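Local coordinates for protein GCN5-related N-acetyltransferase (Sphaerobacter thermophilus, PDB 3TT2) that is a GCN5-related N-acetyltransferase that probably transfers acyl groups, other than amino-acyl groups, to an acceptor, at residues Arg80-Tyr88 with Ala119-Tyr130; Glu216-Leu225 with Val235-Thr243. All coordinates share one frame; numbering follows the deposited sequence.

How the contacts relate
Contact 1 (80-88 with 119-130) comes first along the chain and is complete before contact 2 (216-225 with 235-243) begins. They fall in two different acetyltransferase regions, on opposite sides of the centre of the chain; their centres lie about 30 Å apart and their nearest atoms about 14 Å, so they do not touch. Contact 1 pairs two parallel strands, 84-91 and 125-132, whose connection contains helix 100-115. Contact 2 is an antiparallel hairpin of strands 223-228 and 233-243, backed by helix 263-278. Both belong to the alpha-beta sandwich of the protein, consistent with a chain that carries two GNAT-like regions one after the other.

Contact 1. Residues Arg80-Tyr88 with Ala119-Tyr130; sequences RRYVQLSVY and APAEAQVTVQHY
Val87 lies over one face of the His129 imidazole, with Val87 CB 3.9 Å from the ring centroid in a CH-pi contact and Val87 CG1 reaching His129 CE1. Tyr147 meets the same histidine ring edge-to-face. On the other side of the strands the rings of Tyr88 and Tyr130 run almost parallel, planes 4° apart, yet they are slid so far that they barely overlap; the centroids are 5.7 Å apart. Ser86 OG sits at the edge of the Tyr130 ring, near its plane.

Ser86 OG also accepts a bond from Gln128 NE2 at 3.1 Å, the serine oxygen tilted 26° out of the amide plane. Gln128 CG stands between its own backbone N and carbonyl carbon (chi1 70°), and from there the extended chain leans across to Ser86. Its other amide atom, OE1, is bonded to Arg314 of strand 305-316. Next along this face, Gln84 NE2 makes a weak bond to Thr126 OG1, 3.3 Å, the two side chains lying alongside each other.

Beneath these side chains is the parallel strand pair of a GNAT beta-alpha-beta unit, 84-91 and 125-132 joined through helix 100-115. Thr126 N bonds to Val83 O (2.8 Å), Leu85 N donates to Thr126 O, and Leu85 O accepts from Gln128 N. Helix 100-115 covers the Leu85 and Val127 face, bringing in Trp111 and Ile112. Where strand 84-91 begins, Val83 and Gln84 both face Arg80 in a classic beta bulge, and Val83 CG1 packs on Ala123 CB at 3.7 Å and on Ala119 CB at 4.0 Å.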
loop_
_atom_site.group_PDB
_atom_site.type_symbol
_atom_site.label_atom_id
_atom_site.label_comp_id
_atom_site.label_asym_id
_atom_site.label_seq_id
_atom_site.Cartn_x
_atom_site.Cartn_y
_atom_site.Cartn_z
ATOM N N ARG A 80 7.355 10.666 -2.761
ATOM C CA ARG A 80 7.190 11.362 -1.482
ATOM C C ARG A 80 8.250 12.442 -1.302
ATOM O O ARG A 80 9.415 12.129 -1.077
ATOM C CB ARG A 80 7.284 10.355 -0.323
ATOM C CG ARG A 80 7.292 10.983 1.072
ATOM C CD ARG A 80 7.507 9.949 2.187
ATOM N NE ARG A 80 6.509 8.882 2.157
ATOM C CZ ARG A 80 6.587 7.756 2.867
ATOM N NH1 ARG A 80 5.623 6.837 2.768
ATOM N NH2 ARG A 80 7.625 7.543 3.671
ATOM N N ARG A 81 7.841 13.707 -1.436
ATOM C CA ARG A 81 8.666 14.898 -1.143
ATOM C C ARG A 81 9.985 14.889 -1.907
ATOM O O ARG A 81 10.925 15.577 -1.528
ATOM C CB ARG A 81 9.003 14.998 0.355
ATOM C CG ARG A 81 7.867 15.376 1.291
ATOM C CD ARG A 81 7.754 14.327 2.384
ATOM N NE ARG A 81 7.524 14.896 3.713
ATOM C CZ ARG A 81 7.778 14.251 4.851
ATOM N NH1 ARG A 81 8.283 13.024 4.818
ATOM N NH2 ARG A 81 7.538 14.830 6.020
ATOM N N TYR A 82 10.044 14.106 -2.974
ATOM C CA TYR A 82 11.246 13.864 -3.769
ATOM C C TYR A 82 12.413 13.312 -2.952
ATOM O O TYR A 82 13.567 13.401 -3.390
ATOM C CB TYR A 82 11.697 15.167 -4.451
ATOM C CG TYR A 82 10.628 15.797 -5.313
ATOM C CD1 TYR A 82 10.362 15.308 -6.576
ATOM C CD2 TYR A 82 9.889 16.880 -4.864
ATOM C CE1 TYR A 82 9.401 15.872 -7.372
ATOM C CE2 TYR A 82 8.914 17.459 -5.661
ATOM C CZ TYR A 82 8.674 16.949 -6.919
ATOM O OH TYR A 82 7.704 17.520 -7.729
ATOM N N VAL A 83 12.162 12.783 -1.757
ATOM C CA VAL A 83 13.222 12.050 -1.060
ATOM C C VAL A 83 13.129 10.528 -1.094
ATOM O O VAL A 83 14.091 9.820 -0.764
ATOM C CB VAL A 83 13.324 12.498 0.416
ATOM C CG1 VAL A 83 13.732 13.953 0.490
ATOM C CG2 VAL A 83 12.005 12.219 1.157
ATOM N N GLN A 84 11.948 10.028 -1.435
ATOM C CA GLN A 84 11.743 8.603 -1.528
ATOM C C GLN A 84 10.847 8.262 -2.679
ATOM O O GLN A 84 9.658 8.601 -2.666
ATOM C CB GLN A 84 11.133 8.087 -0.251
ATOM C CG GLN A 84 10.871 6.605 -0.246
ATOM C CD GLN A 84 10.734 6.089 1.165
ATOM O OE1 GLN A 84 9.628 5.816 1.633
ATOM N NE2 GLN A 84 11.863 5.984 1.869
ATOM N N LEU A 85 11.372 7.506 -3.627
ATOM C CA LEU A 85 10.592 7.169 -4.788
ATOM C C LEU A 85 10.246 5.702 -4.735
ATOM O O LEU A 85 11.127 4.853 -4.639
ATOM C CB LEU A 85 11.384 7.470 -6.049
ATOM C CG LEU A 85 10.473 7.345 -7.261
ATOM C CD1 LEU A 85 9.486 8.522 -7.292
ATOM C CD2 LEU A 85 11.277 7.207 -8.551
ATOM N N SER A 86 8.957 5.406 -4.774
ATOM C CA SER A 86 8.495 4.038 -4.898
ATOM C C SER A 86 8.221 3.747 -6.366
ATOM O O SER A 86 7.659 4.577 -7.083
ATOM C CB SER A 86 7.226 3.834 -4.082
ATOM O OG SER A 86 7.504 3.821 -2.699
ATOM N N VAL A 87 8.623 2.565 -6.815
ATOM C CA VAL A 87 8.530 2.212 -8.224
ATOM C C VAL A 87 7.777 0.898 -8.365
ATOM O O VAL A 87 8.096 -0.065 -7.667
ATOM C CB VAL A 87 9.935 2.090 -8.855
ATOM C CG1 VAL A 87 9.842 1.614 -10.290
ATOM C CG2 VAL A 87 10.659 3.397 -8.790
ATOM N N TYR A 88 6.743 0.855 -9.208
ATOM C CA TYR A 88 6.048 -0.416 -9.426
ATOM C C TYR A 88 6.217 -0.884 -10.851
ATOM O O TYR A 88 5.587 -0.339 -11.760
ATOM C CB TYR A 88 4.564 -0.248 -9.064
ATOM C CG TYR A 88 4.387 0.293 -7.658
ATOM C CD1 TYR A 88 4.265 -0.566 -6.576
ATOM C CD2 TYR A 88 4.396 1.666 -7.409
ATOM C CE1 TYR A 88 4.128 -0.080 -5.295
ATOM C CE2 TYR A 88 4.263 2.166 -6.123
ATOM C CZ TYR A 88 4.131 1.286 -5.075
ATOM O OH TYR A 88 3.997 1.764 -3.796
ATOM N N ALA A 119 14.331 18.340 -3.712
ATOM C CA ALA A 119 14.508 17.857 -2.355
ATOM C C ALA A 119 15.482 18.765 -1.627
ATOM O O ALA A 119 16.380 19.343 -2.259
ATOM C CB ALA A 119 15.051 16.443 -2.392
ATOM N N PRO A 120 15.330 18.890 -0.296
ATOM C CA PRO A 120 16.285 19.680 0.483
ATOM C C PRO A 120 17.649 19.121 0.169
ATOM O O PRO A 120 17.751 17.913 -0.055
ATOM C CB PRO A 120 15.922 19.344 1.925
ATOM C CG PRO A 120 14.533 18.869 1.877
ATOM C CD PRO A 120 14.372 18.180 0.565
ATOM N N ALA A 121 18.673 19.961 0.112
ATOM C CA ALA A 121 19.945 19.490 -0.419
ATOM C C ALA A 121 20.646 18.510 0.520
ATOM O O ALA A 121 21.423 17.660 0.075
ATOM C CB ALA A 121 20.848 20.649 -0.801
ATOM N N GLU A 122 20.362 18.615 1.815
ATOM C CA GLU A 122 20.985 17.729 2.798
ATOM C C GLU A 122 20.289 16.362 2.891
ATOM O O GLU A 122 20.872 15.390 3.363
ATOM C CB GLU A 122 21.039 18.403 4.176
ATOM C CG GLU A 122 19.685 18.500 4.881
ATOM C CD GLU A 122 18.790 19.592 4.310
ATOM O OE1 GLU A 122 19.243 20.328 3.401
ATOM O OE2 GLU A 122 17.634 19.719 4.779
ATOM N N ALA A 123 19.041 16.306 2.434
ATOM C CA ALA A 123 18.225 15.086 2.456
ATOM C C ALA A 123 18.801 13.945 1.633
ATOM O O ALA A 123 19.176 14.137 0.475
ATOM C CB ALA A 123 16.810 15.395 1.966
ATOM N N GLN A 124 18.845 12.755 2.231
ATOM C CA GLN A 124 19.183 11.556 1.485
ATOM C C GLN A 124 18.027 11.200 0.576
ATOM O O GLN A 124 16.872 11.460 0.895
ATOM C CB GLN A 124 19.484 10.385 2.407
ATOM C CG GLN A 124 18.278 9.625 2.881
ATOM C CD GLN A 124 18.608 8.188 3.278
ATOM O OE1 GLN A 124 19.690 7.675 2.976
ATOM N NE2 GLN A 124 17.664 7.529 3.949
ATOM N N VAL A 125 18.347 10.600 -0.560
ATOM C CA VAL A 125 17.347 10.311 -1.569
ATOM C C VAL A 125 17.351 8.822 -1.848
ATOM O O VAL A 125 18.394 8.270 -2.183
ATOM C CB VAL A 125 17.658 11.074 -2.862
ATOM C CG1 VAL A 125 16.715 10.646 -3.964
ATOM C CG2 VAL A 125 17.604 12.588 -2.616
ATOM N N THR A 126 16.202 8.167 -1.685
ATOM C CA THR A 126 16.103 6.729 -1.931
ATOM C C THR A 126 15.085 6.377 -3.003
ATOM O O THR A 126 14.131 7.116 -3.233
ATOM C CB THR A 126 15.777 5.910 -0.639
ATOM O OG1 THR A 126 14.468 6.239 -0.145
ATOM C CG2 THR A 126 16.817 6.168 0.452
ATOM N N VAL A 127 15.318 5.245 -3.668
ATOM C CA VAL A 127 14.329 4.608 -4.542
ATOM C C VAL A 127 14.027 3.235 -3.968
ATOM O O VAL A 127 14.931 2.559 -3.462
ATOM C CB VAL A 127 14.855 4.382 -5.960
ATOM C CG1 VAL A 127 13.823 3.649 -6.788
ATOM C CG2 VAL A 127 15.233 5.692 -6.609
ATOM N N GLN A 128 12.767 2.821 -4.036
ATOM C CA GLN A 128 12.392 1.545 -3.473
ATOM C C GLN A 128 11.357 0.780 -4.293
ATOM O O GLN A 128 10.500 1.370 -4.965
ATOM C CB GLN A 128 11.909 1.727 -2.044
ATOM C CG GLN A 128 10.588 2.433 -1.916
ATOM C CD GLN A 128 10.251 2.721 -0.474
ATOM O OE1 GLN A 128 11.142 2.821 0.368
ATOM N NE2 GLN A 128 8.966 2.848 -0.174
ATOM N N HIS A 129 11.463 -0.547 -4.222
ATOM C CA HIS A 129 10.597 -1.470 -4.936
ATOM C C HIS A 129 9.964 -2.426 -3.944
ATOM O O HIS A 129 10.600 -2.829 -2.972
ATOM C CB HIS A 129 11.414 -2.307 -5.909
ATOM C CG HIS A 129 11.843 -1.573 -7.139
ATOM N ND1 HIS A 129 11.242 -1.766 -8.365
ATOM C CD2 HIS A 129 12.832 -0.669 -7.343
ATOM C CE1 HIS A 129 11.836 -1.003 -9.268
ATOM N NE2 HIS A 129 12.805 -0.329 -8.673
ATOM N N TYR A 130 8.717 -2.803 -4.184
ATOM C CA TYR A 130 8.119 -3.854 -3.384
ATOM C C TYR A 130 8.067 -5.121 -4.213
ATOM O O TYR A 130 7.321 -5.207 -5.185
ATOM C CB TYR A 130 6.720 -3.476 -2.956
ATOM C CG TYR A 130 6.624 -2.203 -2.171
ATOM C CD1 TYR A 130 6.514 -2.229 -0.788
ATOM C CD2 TYR A 130 6.606 -0.976 -2.807
ATOM C CE1 TYR A 130 6.410 -1.060 -0.046
ATOM C CE2 TYR A 130 6.498 0.206 -2.071
ATOM C CZ TYR A 130 6.402 0.151 -0.689
ATOM O OH TYR A 130 6.296 1.308 0.050
#

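Contact 2. Residues Glu216-Leu225 with Val235-Thr243; sequences ERKDPELWLL and VGTCLGQET
Leu239 packs over one face of the Trp223 indole, and this is the close-fitting part of the contact. Leu239 CB stands 3.7 Å from the centroid of the five-membered ring, only 12° off its normal, while Leu239 CD2 lies against the CG-CD2 side of the indole, 3.8 Å from Trp223 CD2. Leu239 CG is anti to its carbonyl carbon (chi1 -43°), a turn that carries the branch over the indole. The backbone O of Glu216 lies over the opposite face, offset toward the rim, and Gly240 O is in plane at the ring edge, 3.2 Å from Trp223 CD1. Phe178 meets the indole edge-to-face. Farther along this buried side, Leu225 CD2 touches Thr237 CG2 at 3.9 Å, and helix 184-194 covers the row through Thr187 and Val191.

On the other face, Leu224 and Cys238 are turned toward helix 263-278, where both meet Val271. Their backbones exchange two nearly straight bonds, Leu224 N to Cys238 O at 2.9 Å and Cys238 N to Leu224 O at 2.8 Å. Gly240 N adds a third, to Leu222 O.

Toward Thr243 the packing becomes sparser, and Glu216, Gln241 and Glu242 are partly exposed. The buried Leu222 still rests its CD1 on the backbone of Gln241 and comes within 4.0 Å of Glu242 CB. Glu216 and Gln241 only approach each other, Glu216 OE2 and Gln241 OE1 being 3.6 Å apart, with carboxylate and amide planes inclined at 44°; Gln241 NE2 makes a weak bond to Thr243 OG1. Nearby, Asp219 is tied by a salt bridge to Arg278 of helix 263-278. At the far end, Val235 and Gly236 both face Ala226 in a classic beta bulge, within the antiparallel beta hairpin 223-228/233-243 of the second GNAT-like region.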
loop_
_atom_site.group_PDB
_atom_site.type_symbol
_atom_site.label_atom_id
_atom_site.label_comp_id
_atom_site.label_asym_id
_atom_site.label_seq_id
_atom_site.Cartn_x
_atom_site.Cartn_y
_atom_site.Cartn_z
ATOM N N GLU A 216 -13.480 9.006 2.384
ATOM C CA GLU A 216 -13.789 7.944 3.354
ATOM C C GLU A 216 -14.646 8.373 4.551
ATOM O O GLU A 216 -15.260 7.527 5.205
ATOM C CB GLU A 216 -12.506 7.301 3.877
ATOM C CG GLU A 216 -11.410 7.134 2.851
ATOM C CD GLU A 216 -10.070 6.882 3.509
ATOM O OE1 GLU A 216 -9.053 7.352 2.956
ATOM O OE2 GLU A 216 -10.037 6.226 4.581
ATOM N N ARG A 217 -14.667 9.674 4.846
ATOM C CA ARG A 217 -15.455 10.203 5.961
ATOM C C ARG A 217 -16.925 10.439 5.606
ATOM O O ARG A 217 -17.733 10.783 6.473
ATOM C CB ARG A 217 -14.831 11.479 6.505
ATOM C CG ARG A 217 -13.502 11.238 7.161
ATOM C CD ARG A 217 -12.934 12.491 7.768
ATOM N NE ARG A 217 -12.341 13.373 6.770
ATOM C CZ ARG A 217 -12.817 14.578 6.478
ATOM N NH1 ARG A 217 -13.895 15.022 7.106
ATOM N NH2 ARG A 217 -12.218 15.346 5.575
ATOM N N LYS A 218 -17.254 10.251 4.327
ATOM C CA LYS A 218 -18.633 10.257 3.853
ATOM C C LYS A 218 -19.241 8.861 4.060
ATOM O O LYS A 218 -20.384 8.615 3.682
ATOM C CB LYS A 218 -18.697 10.663 2.378
ATOM C CG LYS A 218 -18.221 12.091 2.104
ATOM C CD LYS A 218 -18.434 12.520 0.633
ATOM C CE LYS A 218 -17.734 11.584 -0.352
ATOM N NZ LYS A 218 -17.819 12.026 -1.786
ATOM N N ASP A 219 -18.447 7.954 4.638
ATOM C CA ASP A 219 -18.847 6.578 4.953
ATOM C C ASP A 219 -18.311 6.203 6.338
ATOM O O ASP A 219 -17.480 5.307 6.463
ATOM C CB ASP A 219 -18.228 5.651 3.929
ATOM C CG ASP A 219 -18.847 4.276 3.924
ATOM O OD1 ASP A 219 -19.611 3.936 4.858
ATOM O OD2 ASP A 219 -18.562 3.528 2.963
ATOM N N PRO A 220 -18.788 6.894 7.379
ATOM C CA PRO A 220 -18.274 6.799 8.748
ATOM C C PRO A 220 -18.581 5.464 9.420
ATOM O O PRO A 220 -17.977 5.152 10.447
ATOM C CB PRO A 220 -19.010 7.917 9.482
ATOM C CG PRO A 220 -20.024 8.468 8.505
ATOM C CD PRO A 220 -20.086 7.581 7.335
ATOM N N GLU A 221 -19.527 4.710 8.863
ATOM C CA GLU A 221 -19.922 3.406 9.384
ATOM C C GLU A 221 -18.684 2.524 9.615
ATOM O O GLU A 221 -18.636 1.726 10.557
ATOM C CB GLU A 221 -20.843 2.740 8.358
ATOM C CG GLU A 221 -22.143 2.095 8.862
ATOM C CD GLU A 221 -22.949 1.436 7.715
ATOM O OE1 GLU A 221 -23.856 2.098 7.155
ATOM O OE2 GLU A 221 -22.674 0.261 7.365
ATOM N N LEU A 222 -17.692 2.690 8.739
ATOM C CA LEU A 222 -16.449 1.912 8.732
ATOM C C LEU A 222 -15.257 2.578 9.475
ATOM O O LEU A 222 -14.132 2.047 9.475
ATOM C CB LEU A 222 -16.044 1.634 7.279
ATOM C CG LEU A 222 -16.994 0.936 6.287
ATOM C CD1 LEU A 222 -16.369 0.898 4.902
ATOM C CD2 LEU A 222 -17.331 -0.463 6.747
ATOM N N TRP A 223 -15.480 3.742 10.081
ATOM C CA TRP A 223 -14.455 4.316 10.933
ATOM C C TRP A 223 -14.784 4.092 12.401
ATOM O O TRP A 223 -15.641 4.762 12.974
ATOM C CB TRP A 223 -14.330 5.807 10.678
ATOM C CG TRP A 223 -13.494 6.106 9.525
ATOM C CD1 TRP A 223 -13.273 5.308 8.445
ATOM C CD2 TRP A 223 -12.712 7.282 9.328
ATOM N NE1 TRP A 223 -12.409 5.927 7.573
ATOM C CE2 TRP A 223 -12.046 7.139 8.096
ATOM C CE3 TRP A 223 -12.513 8.450 10.072
ATOM C CZ2 TRP A 223 -11.199 8.121 7.588
ATOM C CZ3 TRP A 223 -11.668 9.426 9.568
ATOM C CH2 TRP A 223 -11.022 9.253 8.338
ATOM N N LEU A 224 -14.040 3.193 13.028
ATOM C CA LEU A 224 -14.293 2.855 14.416
ATOM C C LEU A 224 -13.215 3.399 15.318
ATOM O O LEU A 224 -12.034 3.420 14.970
ATOM C CB LEU A 224 -14.394 1.351 14.612
ATOM C CG LEU A 224 -15.486 0.667 13.809
ATOM C CD1 LEU A 224 -15.502 -0.753 14.260
ATOM C CD2 LEU A 224 -16.809 1.296 14.076
ATOM N N LEU A 225 -13.649 3.843 16.486
ATOM C CA LEU A 225 -12.774 4.387 17.489
ATOM C C LEU A 225 -12.968 3.560 18.755
ATOM O O LEU A 225 -14.098 3.329 19.176
ATOM C CB LEU A 225 -13.164 5.834 17.763
ATOM C CG LEU A 225 -13.431 6.760 16.575
ATOM C CD1 LEU A 225 -13.701 8.181 17.061
ATOM C CD2 LEU A 225 -12.284 6.749 15.596
ATOM N N VAL A 235 -8.733 5.898 22.440
ATOM C CA VAL A 235 -7.544 5.113 22.737
ATOM C C VAL A 235 -7.083 4.264 21.562
ATOM O O VAL A 235 -6.019 3.652 21.619
ATOM C CB VAL A 235 -7.744 4.196 23.967
ATOM C CG1 VAL A 235 -8.288 4.995 25.123
ATOM C CG2 VAL A 235 -8.649 3.010 23.626
ATOM N N GLY A 236 -7.853 4.249 20.484
ATOM C CA GLY A 236 -7.552 3.355 19.376
ATOM C C GLY A 236 -8.422 3.667 18.183
ATOM O O GLY A 236 -9.466 4.270 18.347
ATOM N N THR A 237 -7.996 3.276 16.983
ATOM C CA THR A 237 -8.780 3.511 15.770
ATOM C C THR A 237 -8.627 2.349 14.816
ATOM O O THR A 237 -7.583 1.696 14.773
ATOM C CB THR A 237 -8.334 4.782 14.999
ATOM O OG1 THR A 237 -6.994 4.605 14.527
ATOM C CG2 THR A 237 -8.427 6.053 15.865
ATOM N N CYS A 238 -9.700 2.075 14.082
ATOM C CA CYS A 238 -9.613 1.250 12.912
ATOM C C CYS A 238 -10.394 1.958 11.824
ATOM O O CYS A 238 -11.620 2.016 11.877
ATOM C CB CYS A 238 -10.260 -0.092 13.208
ATOM S SG CYS A 238 -9.956 -1.385 12.016
ATOM N N LEU A 239 -9.706 2.436 10.796
ATOM C CA LEU A 239 -10.398 3.198 9.789
ATOM C C LEU A 239 -10.438 2.392 8.510
ATOM O O LEU A 239 -9.452 2.280 7.773
ATOM C CB LEU A 239 -9.701 4.533 9.590
ATOM C CG LEU A 239 -9.265 5.224 10.890
ATOM C CD1 LEU A 239 -8.511 6.515 10.628
ATOM C CD2 LEU A 239 -10.460 5.493 11.814
ATOM N N GLY A 240 -11.631 1.880 8.228
ATOM C CA GLY A 240 -11.862 1.080 7.049
ATOM C C GLY A 240 -12.436 1.938 5.948
ATOM O O GLY A 240 -12.922 3.060 6.164
ATOM N N GLN A 241 -12.354 1.406 4.744
ATOM C CA GLN A 241 -12.997 2.020 3.606
ATOM C C GLN A 241 -13.509 0.909 2.708
ATOM O O GLN A 241 -13.114 -0.243 2.856
ATOM C CB GLN A 241 -12.006 2.898 2.857
ATOM C CG GLN A 241 -10.828 2.120 2.375
ATOM C CD GLN A 241 -9.834 2.966 1.639
ATOM O OE1 GLN A 241 -9.005 3.644 2.247
ATOM N NE2 GLN A 241 -9.899 2.925 0.314
ATOM N N GLU A 242 -14.398 1.254 1.786
ATOM C CA GLU A 242 -14.899 0.298 0.804
ATOM C C GLU A 242 -14.609 0.770 -0.619
ATOM O O GLU A 242 -15.044 1.835 -1.039
ATOM C CB GLU A 242 -16.396 0.087 0.979
ATOM C CG GLU A 242 -16.909 -1.095 0.221
ATOM C CD GLU A 242 -18.337 -0.926 -0.264
ATOM O OE1 GLU A 242 -19.259 -0.830 0.584
ATOM O OE2 GLU A 242 -18.531 -0.909 -1.502
ATOM N N THR A 243 -13.868 -0.018 -1.374
ATOM C CA THR A 243 -13.634 0.338 -2.765
ATOM C C THR A 243 -14.007 -0.814 -3.686
ATOM O O THR A 243 -13.491 -1.920 -3.541
ATOM C CB THR A 243 -12.174 0.740 -3.014
ATOM O OG1 THR A 243 -11.864 1.911 -2.252
ATOM C CG2 THR A 243 -11.954 1.034 -4.482
#